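Local coordinates for protein Pcza361.24 (Amycolatopsis orientalis, PDB 3G2M) that transfers a methyl group from S-adenosyl-L-methionine to nitrogen in glycopeptide antibiotics, acting as an N-methyltransferase of their biosynthesis, at residues 265-274 and 284-292; 186-196 and 251-261. All blocks are in the same frame, centred on the assembly; numbering follows the deposited sequence.

How the contacts relate
Along the chain, 186-196 comes first: most of strand 184-191 and of the short helix 194-197. The chain then runs through strand 219-234 and into strand 244-252 before 251-261 returns to 186-196, so contact 2 closes a loop of 54 residues. Only after this does contact 1 open; helix 254-263 leads into strand 267-274, and nine residues on, strand 284-290 completes a hairpin. The two contacts are thus in series, neither nested nor crossing, with centres about 10 Å apart. They meet in the seven-stranded sheet, where Val-287 N lies 2.8 Å from Leu-188 O, a probable hydrogen bond joining strand 284-290 to 184-191.

Contact 1: 265-274 and 284-292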
ATOM      1  N   GLY A 265      -6.080  18.299  -1.496  1.00 33.91           N
ATOM      2  CA  GLY A 265      -6.570  19.671  -1.334  1.00 33.38           C
ATOM      3  C   GLY A 265      -7.145  20.017   0.032  1.00 33.34           C
ATOM      4  O   GLY A 265      -7.581  21.141   0.245  1.00 32.98           O
ATOM      5  N   PHE A 266      -7.158  19.055   0.954  1.00 33.01           N
ATOM      6  CA  PHE A 266      -7.628  19.304   2.318  1.00 33.06           C
ATOM      7  C   PHE A 266      -6.526  19.940   3.154  1.00 33.36           C
ATOM      8  O   PHE A 266      -5.341  19.743   2.887  1.00 33.10           O
ATOM      9  CB  PHE A 266      -8.063  17.995   3.006  1.00 32.85           C
ATOM     10  CG  PHE A 266      -9.409  17.482   2.571  1.00 31.84           C
ATOM     11  CD1 PHE A 266     -10.573  17.917   3.201  1.00 31.95           C
ATOM     12  CD2 PHE A 266      -9.515  16.562   1.535  1.00 32.14           C
ATOM     13  CE1 PHE A 266     -11.836  17.434   2.804  1.00 31.70           C
ATOM     14  CE2 PHE A 266     -10.771  16.074   1.127  1.00 31.36           C
ATOM     15  CZ  PHE A 266     -11.927  16.517   1.760  1.00 32.43           C
ATOM     16  N   ASP A 267      -6.938  20.696   4.167  1.00 33.98           N
ATOM     17  CA  ASP A 267      -6.077  21.088   5.272  1.00 34.89           C
ATOM     18  C   ASP A 267      -6.348  20.157   6.438  1.00 34.61           C
ATOM     19  O   ASP A 267      -7.472  20.108   6.925  1.00 35.24           O
ATOM     20  CB  ASP A 267      -6.401  22.514   5.733  1.00 35.39           C
ATOM     21  CG  ASP A 267      -5.856  23.573   4.808  1.00 37.48           C
ATOM     22  OD1 ASP A 267      -4.992  23.261   3.957  1.00 38.82           O
ATOM     23  OD2 ASP A 267      -6.298  24.736   4.950  1.00 40.10           O
ATOM     24  N   VAL A 268      -5.333  19.426   6.885  1.00 34.55           N
ATOM     25  CA  VAL A 268      -5.474  18.571   8.067  1.00 34.74           C
ATOM     26  C   VAL A 268      -5.185  19.423   9.306  1.00 35.15           C
ATOM     27  O   VAL A 268      -4.060  19.868   9.527  1.00 34.80           O
ATOM     28  CB  VAL A 268      -4.589  17.279   7.982  1.00 34.74           C
ATOM     29  CG1 VAL A 268      -4.576  16.523   9.302  1.00 33.93           C
ATOM     30  CG2 VAL A 268      -5.091  16.350   6.855  1.00 33.59           C
ATOM     31  N   ILE A 269      -6.225  19.675  10.092  1.00 35.68           N
ATOM     32  CA  ILE A 269      -6.145  20.681  11.163  1.00 36.06           C
ATOM     33  C   ILE A 269      -5.947  20.107  12.572  1.00 36.52           C
ATOM     34  O   ILE A 269      -5.675  20.853  13.517  1.00 36.44           O
ATOM     35  CB  ILE A 269      -7.366  21.649  11.137  1.00 35.88           C
ATOM     36  CG1 ILE A 269      -8.683  20.874  11.235  1.00 36.01           C
ATOM     37  CG2 ILE A 269      -7.320  22.520   9.875  1.00 36.34           C
ATOM     38  CD1 ILE A 269      -9.928  21.750  11.398  1.00 36.03           C
ATOM     39  N   ALA A 270      -6.110  18.793  12.713  1.00 36.81           N
ATOM     40  CA  ALA A 270      -5.831  18.104  13.977  1.00 37.52           C
ATOM     41  C   ALA A 270      -5.720  16.599  13.777  1.00 38.03           C
ATOM     42  O   ALA A 270      -6.416  16.029  12.940  1.00 38.33           O
ATOM     43  CB  ALA A 270      -6.894  18.428  15.024  1.00 37.35           C
ATOM     44  N   GLN A 271      -4.822  15.975  14.538  1.00 38.90           N
ATOM     45  CA  GLN A 271      -4.673  14.516  14.592  1.00 39.70           C
ATOM     46  C   GLN A 271      -4.548  14.147  16.057  1.00 39.85           C
ATOM     47  O   GLN A 271      -3.586  14.551  16.722  1.00 40.33           O
ATOM     48  CB  GLN A 271      -3.402  14.041  13.885  1.00 39.89           C
ATOM     49  CG  GLN A 271      -3.161  14.534  12.476  1.00 41.01           C
ATOM     50  CD  GLN A 271      -1.809  14.072  11.938  1.00 40.46           C
ATOM     51  OE1 GLN A 271      -1.395  12.927  12.142  1.00 43.04           O
ATOM     52  NE2 GLN A 271      -1.118  14.962  11.257  1.00 40.92           N
ATOM     53  N   THR A 272      -5.513  13.390  16.562  1.00 39.93           N
ATOM     54  CA  THR A 272      -5.547  13.044  17.978  1.00 39.94           C
ATOM     55  C   THR A 272      -5.488  11.531  18.184  1.00 39.96           C
ATOM     56  O   THR A 272      -6.451  10.822  17.879  1.00 39.66           O
ATOM     57  CB  THR A 272      -6.803  13.614  18.674  1.00 39.93           C
ATOM     58  OG1 THR A 272      -6.950  15.001  18.341  1.00 39.69           O
ATOM     59  CG2 THR A 272      -6.693  13.461  20.194  1.00 40.39           C
ATOM     60  N   PRO A 273      -4.353  11.029  18.706  1.00 40.21           N
ATOM     61  CA  PRO A 273      -4.278   9.609  19.046  1.00 40.41           C
ATOM     62  C   PRO A 273      -5.206   9.249  20.208  1.00 40.58           C
ATOM     63  O   PRO A 273      -5.423  10.066  21.110  1.00 40.73           O
ATOM     64  CB  PRO A 273      -2.802   9.410  19.423  1.00 40.44           C
ATOM     65  CG  PRO A 273      -2.323  10.758  19.816  1.00 40.91           C
ATOM     66  CD  PRO A 273      -3.086  11.734  18.978  1.00 40.42           C
ATOM     67  N   PHE A 274      -5.765   8.043  20.164  1.00 40.60           N
ATOM     68  CA  PHE A 274      -6.657   7.549  21.210  1.00 40.83           C
ATOM     69  C   PHE A 274      -6.687   6.024  21.216  1.00 41.11           C
ATOM     70  O   PHE A 274      -6.271   5.388  20.246  1.00 40.75           O
ATOM     71  CB  PHE A 274      -8.073   8.130  21.055  1.00 40.67           C
ATOM     72  CG  PHE A 274      -8.825   7.627  19.845  1.00 40.63           C
ATOM     73  CD1 PHE A 274      -9.721   6.567  19.960  1.00 40.87           C
ATOM     74  CD2 PHE A 274      -8.667   8.233  18.605  1.00 40.40           C
ATOM     75  CE1 PHE A 274     -10.431   6.111  18.854  1.00 40.95           C
ATOM     76  CE2 PHE A 274      -9.372   7.777  17.490  1.00 40.23           C
ATOM     77  CZ  PHE A 274     -10.255   6.723  17.618  1.00 40.30           C
HETATM   78  N   MSE A 284      -5.069   4.293  17.667  1.00 38.95           N
HETATM   79  CA  MSE A 284      -5.891   4.912  16.647  1.00 40.11           C
HETATM   80  C   MSE A 284      -5.707   6.417  16.681  1.00 37.94           C
HETATM   81  O   MSE A 284      -5.387   6.981  17.726  1.00 37.67           O
HETATM   82  CB  MSE A 284      -7.356   4.562  16.900  1.00 40.07           C
HETATM   83  CG  MSE A 284      -8.252   4.696  15.707  1.00 42.18           C
HETATM   84 SE   MSE A 284      -9.837   3.618  16.032  1.00 47.01          SE
HETATM   85  CE  MSE A 284      -9.130   1.889  15.449  1.00 46.66           C
ATOM     86  N   VAL A 285      -5.924   7.058  15.535  1.00 36.17           N
ATOM     87  CA  VAL A 285      -5.802   8.507  15.393  1.00 34.98           C
ATOM     88  C   VAL A 285      -7.113   9.079  14.824  1.00 34.38           C
ATOM     89  O   VAL A 285      -7.648   8.559  13.835  1.00 33.87           O
ATOM     90  CB  VAL A 285      -4.590   8.888  14.477  1.00 35.00           C
ATOM     91  CG1 VAL A 285      -4.484  10.394  14.295  1.00 35.43           C
ATOM     92  CG2 VAL A 285      -3.292   8.355  15.055  1.00 34.82           C
ATOM     93  N   LEU A 286      -7.636  10.119  15.477  1.00 33.15           N
ATOM     94  CA  LEU A 286      -8.771  10.867  14.947  1.00 32.49           C
ATOM     95  C   LEU A 286      -8.261  12.088  14.196  1.00 32.28           C
ATOM     96  O   LEU A 286      -7.700  13.010  14.795  1.00 31.47           O
ATOM     97  CB  LEU A 286      -9.750  11.280  16.060  1.00 32.38           C
ATOM     98  CG  LEU A 286     -11.254  11.397  15.742  1.00 31.55           C
ATOM     99  CD1 LEU A 286     -11.556  12.483  14.705  1.00 30.82           C
ATOM    100  CD2 LEU A 286     -11.889  10.060  15.323  1.00 30.92           C
ATOM    101  N   VAL A 287      -8.477  12.080  12.883  1.00 32.18           N
ATOM    102  CA  VAL A 287      -7.979  13.121  11.980  1.00 32.67           C
ATOM    103  C   VAL A 287      -9.130  14.050  11.596  1.00 32.68           C
ATOM    104  O   VAL A 287     -10.210  13.585  11.236  1.00 32.43           O
ATOM    105  CB  VAL A 287      -7.336  12.490  10.705  1.00 32.63           C
ATOM    106  CG1 VAL A 287      -7.002  13.546   9.647  1.00 33.11           C
ATOM    107  CG2 VAL A 287      -6.087  11.682  11.067  1.00 32.95           C
ATOM    108  N   GLU A 288      -8.904  15.359  11.703  1.00 32.85           N
ATOM    109  CA  GLU A 288      -9.888  16.359  11.266  1.00 32.80           C
ATOM    110  C   GLU A 288      -9.354  17.097  10.050  1.00 32.92           C
ATOM    111  O   GLU A 288      -8.234  17.623  10.077  1.00 32.63           O
ATOM    112  CB  GLU A 288     -10.168  17.377  12.369  1.00 33.37           C
ATOM    113  CG  GLU A 288     -10.824  16.813  13.612  1.00 34.16           C
ATOM    114  CD  GLU A 288     -10.708  17.751  14.782  1.00 35.90           C
ATOM    115  OE1 GLU A 288     -11.231  18.887  14.674  1.00 36.93           O
ATOM    116  OE2 GLU A 288     -10.084  17.359  15.797  1.00 33.67           O
ATOM    117  N   ALA A 289     -10.161  17.156   8.994  1.00 32.74           N
ATOM    118  CA  ALA A 289      -9.744  17.830   7.767  1.00 32.91           C
ATOM    119  C   ALA A 289     -10.832  18.744   7.233  1.00 33.04           C
ATOM    120  O   ALA A 289     -12.024  18.432   7.320  1.00 32.77           O
ATOM    121  CB  ALA A 289      -9.327  16.817   6.703  1.00 32.65           C
ATOM    122  N   VAL A 290     -10.407  19.872   6.676  1.00 33.44           N
ATOM    123  CA  VAL A 290     -11.322  20.851   6.086  1.00 34.55           C
ATOM    124  C   VAL A 290     -10.776  21.357   4.751  1.00 35.30           C
ATOM    125  O   VAL A 290      -9.585  21.221   4.471  1.00 35.45           O
ATOM    126  CB  VAL A 290     -11.568  22.061   7.035  1.00 34.54           C
ATOM    127  CG1 VAL A 290     -12.222  21.606   8.347  1.00 34.66           C
ATOM    128  CG2 VAL A 290     -10.261  22.831   7.309  1.00 34.44           C
HETATM  129  N   MSE A 291     -11.640  21.952   3.938  1.00 36.50           N
HETATM  130  CA  MSE A 291     -11.198  22.598   2.705  1.00 38.02           C
HETATM  131  C   MSE A 291     -10.716  24.013   3.018  1.00 38.67           C
HETATM  132  O   MSE A 291     -11.336  24.701   3.823  1.00 39.19           O
HETATM  133  CB  MSE A 291     -12.331  22.627   1.677  1.00 38.46           C
HETATM  134  CG  MSE A 291     -12.714  21.249   1.147  1.00 39.98           C
HETATM  135 SE   MSE A 291     -11.167  20.295   0.436  1.00 45.43          SE
HETATM  136  CE  MSE A 291     -10.770  21.465  -1.079  1.00 42.15           C
ATOM    137  N   PRO A 292      -9.602  24.451   2.391  1.00 39.17           N
ATOM    138  CA  PRO A 292      -9.068  25.799   2.622  1.00 39.58           C
ATOM    139  C   PRO A 292      -9.991  26.913   2.118  1.00 39.97           C
ATOM    140  O   PRO A 292     -11.006  26.640   1.470  1.00 40.41           O
ATOM    141  CB  PRO A 292      -7.760  25.810   1.819  1.00 39.63           C
ATOM    142  CG  PRO A 292      -7.457  24.375   1.511  1.00 39.53           C
ATOM    143  CD  PRO A 292      -8.779  23.695   1.431  1.00 38.93           C
TER
HETATM  144  O   HOH W   1      -8.438  15.291  16.200  1.00 31.09           O
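Phe-274 and Met-284 meet at one end of this antiparallel pair, where CB of the selenomethionine lies over one face of the ring, 18° off its normal. CG of Met-284 comes within 3.4 Å of Phe-274 CZ, while SE sits oblique to the ring. A chi1 of 69° puts Phe-274 CG between the backbone N and the carbonyl carbon, turning the ring back over strand 284-290, with Leu-286 N at its edge. At the other end, Met-291 SE stands over the centre of the Phe-266 ring, 3.8 Å from the centroid, a Met-aromatic contact. The two strands form the C-terminal hairpin at the edge of the seven-stranded methyltransferase sheet, with strand 267-274 outermost in this chain. A classic beta bulge interrupts their register: Ile-269 N donates to Glu-288 O (2.9 Å), and Ala-270 O accepts from Glu-288 N (2.9 Å). One water donates to Leu-286 O (2.8 Å) and Glu-288 OE2 (2.7 Å) and hydrogen-bonds to Thr-272 OG1. Glu-288 OE1 forms a salt bridge with Lys-185, so both carboxylate oxygens have partners. On the face carrying Thr-272, Leu-286 and Glu-288, helix 69-79 sets Phe-75 against Leu-286 and Arg-78 against Thr-272 and Glu-288.

Contact 2: 186-196 and 251-261; sequences FLLSLAMSEAA and LLAPDQVVREL
Leu-190 and Val-257 meet at their branched ends where helix 254-263 packs on strand 184-191 of the methyltransferase alpha/beta sheet. The axes of 186-191 and 254-261 come within 9.1 Å at 142°, so the helix runs roughly against the strand. The strand offers Phe-186, Leu-188 and Leu-190, every second residue, and the helix answers with Leu-261, Val-257 and Pro-254. With CG anti to the carbonyl carbon (chi1 -59°), Leu-190 drops CD1 into the notch between Pro-254 and Val-257, 3.7 Å from Val-257 CB and 3.8 Å from Pro-254 CA. Leu-261 splits its methyls between two strand residues, CD1 against Leu-188 CD1 at 3.8 Å and CD2 obliquely against the Phe-186 ring. Tyr-173 of helix 166-179 packs against both Val-257 and Leu-261. The Pro-254 ring packs against Met-192 CB through CG and Ala-196 CB through CD. At the strand's end, Leu-251 forks, with CD1 on Ala-191 CB (3.6 Å) and CD2 on Ser-193 CB. Ser-193 OG N-caps helix 194-197 by accepting from Ala-196 N, and is also hydrogen-bonded to Glu-226 OE1. No direct hydrogen bond joins the segments; a water donates to Ala-191 O at 3.0 Å and to Leu-252 O at 2.6 Å.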
ATOM      1  N   PHE A 186     -14.398  16.854   7.612  1.00 34.41           N
ATOM      2  CA  PHE A 186     -14.209  15.452   7.279  1.00 33.56           C
ATOM      3  C   PHE A 186     -13.431  14.818   8.423  1.00 33.24           C
ATOM      4  O   PHE A 186     -12.294  15.203   8.695  1.00 33.29           O
ATOM      5  CB  PHE A 186     -13.432  15.343   5.955  1.00 33.48           C
ATOM      6  CG  PHE A 186     -13.226  13.930   5.463  1.00 32.88           C
ATOM      7  CD1 PHE A 186     -14.076  12.888   5.852  1.00 32.58           C
ATOM      8  CD2 PHE A 186     -12.196  13.651   4.561  1.00 33.00           C
ATOM      9  CE1 PHE A 186     -13.882  11.594   5.381  1.00 31.42           C
ATOM     10  CE2 PHE A 186     -12.003  12.354   4.073  1.00 32.78           C
ATOM     11  CZ  PHE A 186     -12.837  11.329   4.484  1.00 32.54           C
ATOM     12  N   LEU A 187     -14.055  13.866   9.108  1.00 32.84           N
ATOM     13  CA  LEU A 187     -13.421  13.198  10.243  1.00 32.89           C
ATOM     14  C   LEU A 187     -13.106  11.764   9.892  1.00 32.24           C
ATOM     15  O   LEU A 187     -13.955  11.052   9.357  1.00 31.63           O
ATOM     16  CB  LEU A 187     -14.322  13.220  11.486  1.00 32.86           C
ATOM     17  CG  LEU A 187     -14.698  14.498  12.250  1.00 35.04           C
ATOM     18  CD1 LEU A 187     -13.505  15.145  12.904  1.00 36.83           C
ATOM     19  CD2 LEU A 187     -15.430  15.509  11.402  1.00 37.28           C
ATOM     20  N   LEU A 188     -11.886  11.342  10.205  1.00 31.81           N
ATOM     21  CA  LEU A 188     -11.461   9.970   9.956  1.00 31.53           C
ATOM     22  C   LEU A 188     -10.840   9.364  11.212  1.00 31.60           C
ATOM     23  O   LEU A 188     -10.115  10.039  11.936  1.00 31.99           O
ATOM     24  CB  LEU A 188     -10.428   9.914   8.818  1.00 31.36           C
ATOM     25  CG  LEU A 188     -10.585  10.703   7.515  1.00 31.25           C
ATOM     26  CD1 LEU A 188     -10.010  12.107   7.644  1.00 29.78           C
ATOM     27  CD2 LEU A 188      -9.858   9.957   6.385  1.00 31.08           C
ATOM     28  N   SER A 189     -11.144   8.099  11.481  1.00 31.88           N
ATOM     29  CA  SER A 189     -10.340   7.330  12.420  1.00 31.31           C
ATOM     30  C   SER A 189      -9.393   6.455  11.614  1.00 31.62           C
ATOM     31  O   SER A 189      -9.746   5.999  10.522  1.00 31.58           O
ATOM     32  CB  SER A 189     -11.203   6.486  13.349  1.00 31.79           C
ATOM     33  OG  SER A 189     -11.849   5.438  12.652  1.00 31.60           O
ATOM     34  N   LEU A 190      -8.188   6.247  12.141  1.00 31.19           N
ATOM     35  CA  LEU A 190      -7.157   5.469  11.458  1.00 31.68           C
ATOM     36  C   LEU A 190      -6.378   4.672  12.482  1.00 31.66           C
ATOM     37  O   LEU A 190      -5.799   5.256  13.398  1.00 32.01           O
ATOM     38  CB  LEU A 190      -6.183   6.386  10.699  1.00 31.22           C
ATOM     39  CG  LEU A 190      -6.760   7.319   9.615  1.00 32.55           C
ATOM     40  CD1 LEU A 190      -5.771   8.411   9.233  1.00 32.12           C
ATOM     41  CD2 LEU A 190      -7.196   6.540   8.393  1.00 32.48           C
ATOM     42  N   ALA A 191      -6.359   3.353  12.316  1.00 31.99           N
ATOM     43  CA  ALA A 191      -5.554   2.475  13.166  1.00 33.15           C
ATOM     44  C   ALA A 191      -4.064   2.796  13.022  1.00 33.93           C
ATOM     45  O   ALA A 191      -3.585   3.059  11.913  1.00 33.57           O
ATOM     46  CB  ALA A 191      -5.824   1.021  12.833  1.00 33.04           C
HETATM   47  N   MSE A 192      -3.351   2.765  14.149  1.00 34.70           N
HETATM   48  CA  MSE A 192      -1.952   3.181  14.233  1.00 36.65           C
HETATM   49  C   MSE A 192      -1.116   2.044  14.816  1.00 35.73           C
HETATM   50  O   MSE A 192      -1.220   1.733  16.004  1.00 35.30           O
HETATM   51  CB  MSE A 192      -1.810   4.458  15.087  1.00 36.28           C
HETATM   52  CG  MSE A 192      -0.364   4.987  15.274  1.00 38.09           C
HETATM   53 SE   MSE A 192      -0.219   6.588  16.439  1.00 42.63          SE
HETATM   54  CE  MSE A 192      -0.790   5.781  18.111  1.00 41.23           C
ATOM     55  N   SER A 193      -0.293   1.430  13.968  1.00 35.50           N
ATOM     56  CA  SER A 193       0.578   0.326  14.375  1.00 35.51           C
ATOM     57  C   SER A 193       1.725   0.827  15.238  1.00 36.07           C
ATOM     58  O   SER A 193       1.958   2.035  15.332  1.00 35.43           O
ATOM     59  CB  SER A 193       1.162  -0.364  13.145  1.00 35.45           C
ATOM     60  OG  SER A 193       2.097   0.484  12.503  1.00 33.52           O
ATOM     61  N   GLU A 194       2.452  -0.104  15.851  1.00 37.05           N
ATOM     62  CA  GLU A 194       3.650   0.249  16.610  1.00 38.94           C
ATOM     63  C   GLU A 194       4.671   0.978  15.728  1.00 39.20           C
ATOM     64  O   GLU A 194       5.222   1.993  16.142  1.00 39.10           O
ATOM     65  CB  GLU A 194       4.277  -0.981  17.276  1.00 38.52           C
ATOM     66  CG  GLU A 194       5.249  -0.626  18.396  1.00 40.62           C
ATOM     67  CD  GLU A 194       5.953  -1.832  19.005  1.00 40.77           C
ATOM     68  OE1 GLU A 194       5.427  -2.967  18.910  1.00 43.74           O
ATOM     69  OE2 GLU A 194       7.041  -1.636  19.589  1.00 43.60           O
ATOM     70  N   ALA A 195       4.895   0.474  14.511  1.00 40.39           N
ATOM     71  CA  ALA A 195       5.826   1.100  13.562  1.00 41.46           C
ATOM     72  C   ALA A 195       5.373   2.486  13.130  1.00 42.20           C
ATOM     73  O   ALA A 195       6.199   3.378  12.941  1.00 42.58           O
ATOM     74  CB  ALA A 195       6.045   0.209  12.338  1.00 41.66           C
ATOM     75  N   ALA A 196       4.061   2.662  12.975  1.00 43.12           N
ATOM     76  CA  ALA A 196       3.490   3.955  12.613  1.00 44.07           C
ATOM     77  C   ALA A 196       3.567   4.948  13.770  1.00 44.88           C
ATOM     78  O   ALA A 196       3.720   6.147  13.551  1.00 45.02           O
ATOM     79  CB  ALA A 196       2.057   3.796  12.143  1.00 43.79           C
ATOM     80  N   LEU A 251      -2.957  -1.967   6.114  1.00 33.47           N
ATOM     81  CA  LEU A 251      -2.904  -1.059   7.252  1.00 33.60           C
ATOM     82  C   LEU A 251      -2.052   0.146   6.900  1.00 32.89           C
ATOM     83  O   LEU A 251      -0.824   0.059   6.837  1.00 32.82           O
ATOM     84  CB  LEU A 251      -2.392  -1.755   8.527  1.00 33.57           C
ATOM     85  CG  LEU A 251      -2.511  -0.943   9.830  1.00 33.84           C
ATOM     86  CD1 LEU A 251      -3.971  -0.662  10.180  1.00 34.81           C
ATOM     87  CD2 LEU A 251      -1.836  -1.645  10.982  1.00 34.86           C
ATOM     88  N   LEU A 252      -2.719   1.270   6.660  1.00 31.90           N
ATOM     89  CA  LEU A 252      -2.029   2.498   6.331  1.00 31.33           C
ATOM     90  C   LEU A 252      -1.583   3.203   7.608  1.00 31.39           C
ATOM     91  O   LEU A 252      -2.297   3.201   8.630  1.00 31.08           O
ATOM     92  CB  LEU A 252      -2.939   3.422   5.510  1.00 31.10           C
ATOM     93  CG  LEU A 252      -3.386   2.940   4.126  1.00 30.02           C
ATOM     94  CD1 LEU A 252      -4.730   3.561   3.743  1.00 29.22           C
ATOM     95  CD2 LEU A 252      -2.320   3.238   3.085  1.00 28.98           C
ATOM     96  N   ALA A 253      -0.400   3.803   7.548  1.00 30.81           N
ATOM     97  CA  ALA A 253       0.055   4.690   8.608  1.00 31.16           C
ATOM     98  C   ALA A 253      -0.830   5.938   8.593  1.00 30.96           C
ATOM     99  O   ALA A 253      -1.107   6.470   7.521  1.00 30.93           O
ATOM    100  CB  ALA A 253       1.531   5.061   8.379  1.00 30.72           C
ATOM    101  N   PRO A 254      -1.318   6.394   9.774  1.00 31.51           N
ATOM    102  CA  PRO A 254      -2.101   7.641   9.817  1.00 31.25           C
ATOM    103  C   PRO A 254      -1.430   8.819   9.105  1.00 31.31           C
ATOM    104  O   PRO A 254      -2.109   9.586   8.420  1.00 30.91           O
ATOM    105  CB  PRO A 254      -2.236   7.916  11.326  1.00 31.69           C
ATOM    106  CG  PRO A 254      -2.214   6.534  11.932  1.00 31.34           C
ATOM    107  CD  PRO A 254      -1.212   5.769  11.108  1.00 30.92           C
ATOM    108  N   ASP A 255      -0.109   8.950   9.241  1.00 31.59           N
ATOM    109  CA  ASP A 255       0.623  10.051   8.597  1.00 31.51           C
ATOM    110  C   ASP A 255       0.595   9.962   7.066  1.00 31.05           C
ATOM    111  O   ASP A 255       0.639  10.992   6.386  1.00 31.06           O
ATOM    112  CB  ASP A 255       2.075  10.138   9.103  1.00 32.07           C
ATOM    113  CG  ASP A 255       2.177  10.678  10.538  1.00 33.92           C
ATOM    114  OD1 ASP A 255       1.240  11.356  11.010  1.00 36.75           O
ATOM    115  OD2 ASP A 255       3.203  10.415  11.199  1.00 35.89           O
ATOM    116  N   GLN A 256       0.516   8.743   6.530  1.00 30.56           N
ATOM    117  CA  GLN A 256       0.371   8.532   5.080  1.00 29.99           C
ATOM    118  C   GLN A 256      -0.986   9.048   4.562  1.00 29.72           C
ATOM    119  O   GLN A 256      -1.045   9.738   3.543  1.00 29.48           O
ATOM    120  CB  GLN A 256       0.565   7.049   4.705  1.00 30.04           C
ATOM    121  CG  GLN A 256       0.195   6.687   3.241  1.00 30.38           C
ATOM    122  CD  GLN A 256       1.128   7.320   2.209  1.00 31.06           C
ATOM    123  OE1 GLN A 256       2.292   7.587   2.490  1.00 31.50           O
ATOM    124  NE2 GLN A 256       0.616   7.547   1.006  1.00 30.59           N
ATOM    125  N   VAL A 257      -2.065   8.710   5.264  1.00 29.40           N
ATOM    126  CA  VAL A 257      -3.401   9.222   4.915  1.00 29.02           C
ATOM    127  C   VAL A 257      -3.442  10.749   5.036  1.00 28.70           C
ATOM    128  O   VAL A 257      -4.027  11.424   4.189  1.00 28.44           O
ATOM    129  CB  VAL A 257      -4.523   8.575   5.772  1.00 29.11           C
ATOM    130  CG1 VAL A 257      -5.901   9.213   5.476  1.00 28.63           C
ATOM    131  CG2 VAL A 257      -4.573   7.069   5.547  1.00 28.88           C
ATOM    132  N   VAL A 258      -2.816  11.289   6.081  1.00 28.94           N
ATOM    133  CA  VAL A 258      -2.675  12.748   6.208  1.00 28.62           C
ATOM    134  C   VAL A 258      -1.988  13.361   4.968  1.00 28.73           C
ATOM    135  O   VAL A 258      -2.503  14.327   4.398  1.00 28.42           O
ATOM    136  CB  VAL A 258      -1.955  13.166   7.521  1.00 28.96           C
ATOM    137  CG1 VAL A 258      -1.539  14.631   7.472  1.00 29.16           C
ATOM    138  CG2 VAL A 258      -2.861  12.919   8.727  1.00 28.02           C
ATOM    139  N   ARG A 259      -0.853  12.793   4.547  1.00 28.74           N
ATOM    140  CA  ARG A 259      -0.139  13.276   3.342  1.00 28.95           C
ATOM    141  C   ARG A 259      -1.039  13.246   2.099  1.00 28.66           C
ATOM    142  O   ARG A 259      -1.020  14.171   1.276  1.00 27.49           O
ATOM    143  CB  ARG A 259       1.151  12.478   3.088  1.00 28.87           C
ATOM    144  CG  ARG A 259       2.240  12.682   4.151  1.00 29.28           C
ATOM    145  CD  ARG A 259       3.568  12.016   3.773  1.00 30.44           C
ATOM    146  NE  ARG A 259       3.545  10.552   3.857  1.00 32.64           N
ATOM    147  CZ  ARG A 259       3.869   9.845   4.942  1.00 33.09           C
ATOM    148  NH1 ARG A 259       4.242  10.450   6.066  1.00 32.94           N
ATOM    149  NH2 ARG A 259       3.825   8.518   4.899  1.00 33.40           N
ATOM    150  N   GLU A 260      -1.831  12.181   1.975  1.00 28.35           N
ATOM    151  CA  GLU A 260      -2.759  12.032   0.858  1.00 28.43           C
ATOM    152  C   GLU A 260      -3.894  13.057   0.903  1.00 28.44           C
ATOM    153  O   GLU A 260      -4.276  13.617  -0.130  1.00 28.62           O
ATOM    154  CB  GLU A 260      -3.334  10.609   0.824  1.00 28.20           C
ATOM    155  CG  GLU A 260      -2.321   9.527   0.468  1.00 28.75           C
ATOM    156  CD  GLU A 260      -2.920   8.129   0.484  1.00 28.82           C
ATOM    157  OE1 GLU A 260      -4.165   8.010   0.471  1.00 28.37           O
ATOM    158  OE2 GLU A 260      -2.140   7.150   0.505  1.00 29.72           O
ATOM    159  N   LEU A 261      -4.440  13.287   2.098  1.00 28.53           N
ATOM    160  CA  LEU A 261      -5.475  14.300   2.285  1.00 28.91           C
ATOM    161  C   LEU A 261      -4.986  15.683   1.844  1.00 29.40           C
ATOM    162  O   LEU A 261      -5.682  16.386   1.107  1.00 29.47           O
ATOM    163  CB  LEU A 261      -5.945  14.327   3.740  1.00 28.73           C
ATOM    164  CG  LEU A 261      -6.852  13.165   4.155  1.00 29.13           C
ATOM    165  CD1 LEU A 261      -6.916  13.077   5.676  1.00 27.63           C
ATOM    166  CD2 LEU A 261      -8.244  13.348   3.555  1.00 28.93           C
TER
HETATM  167  O   HOH W   2      -4.858   3.036   9.210  1.00 25.02           O
HETATM  168  O   HOH W   3       1.609   7.447  11.146  1.00 32.90           O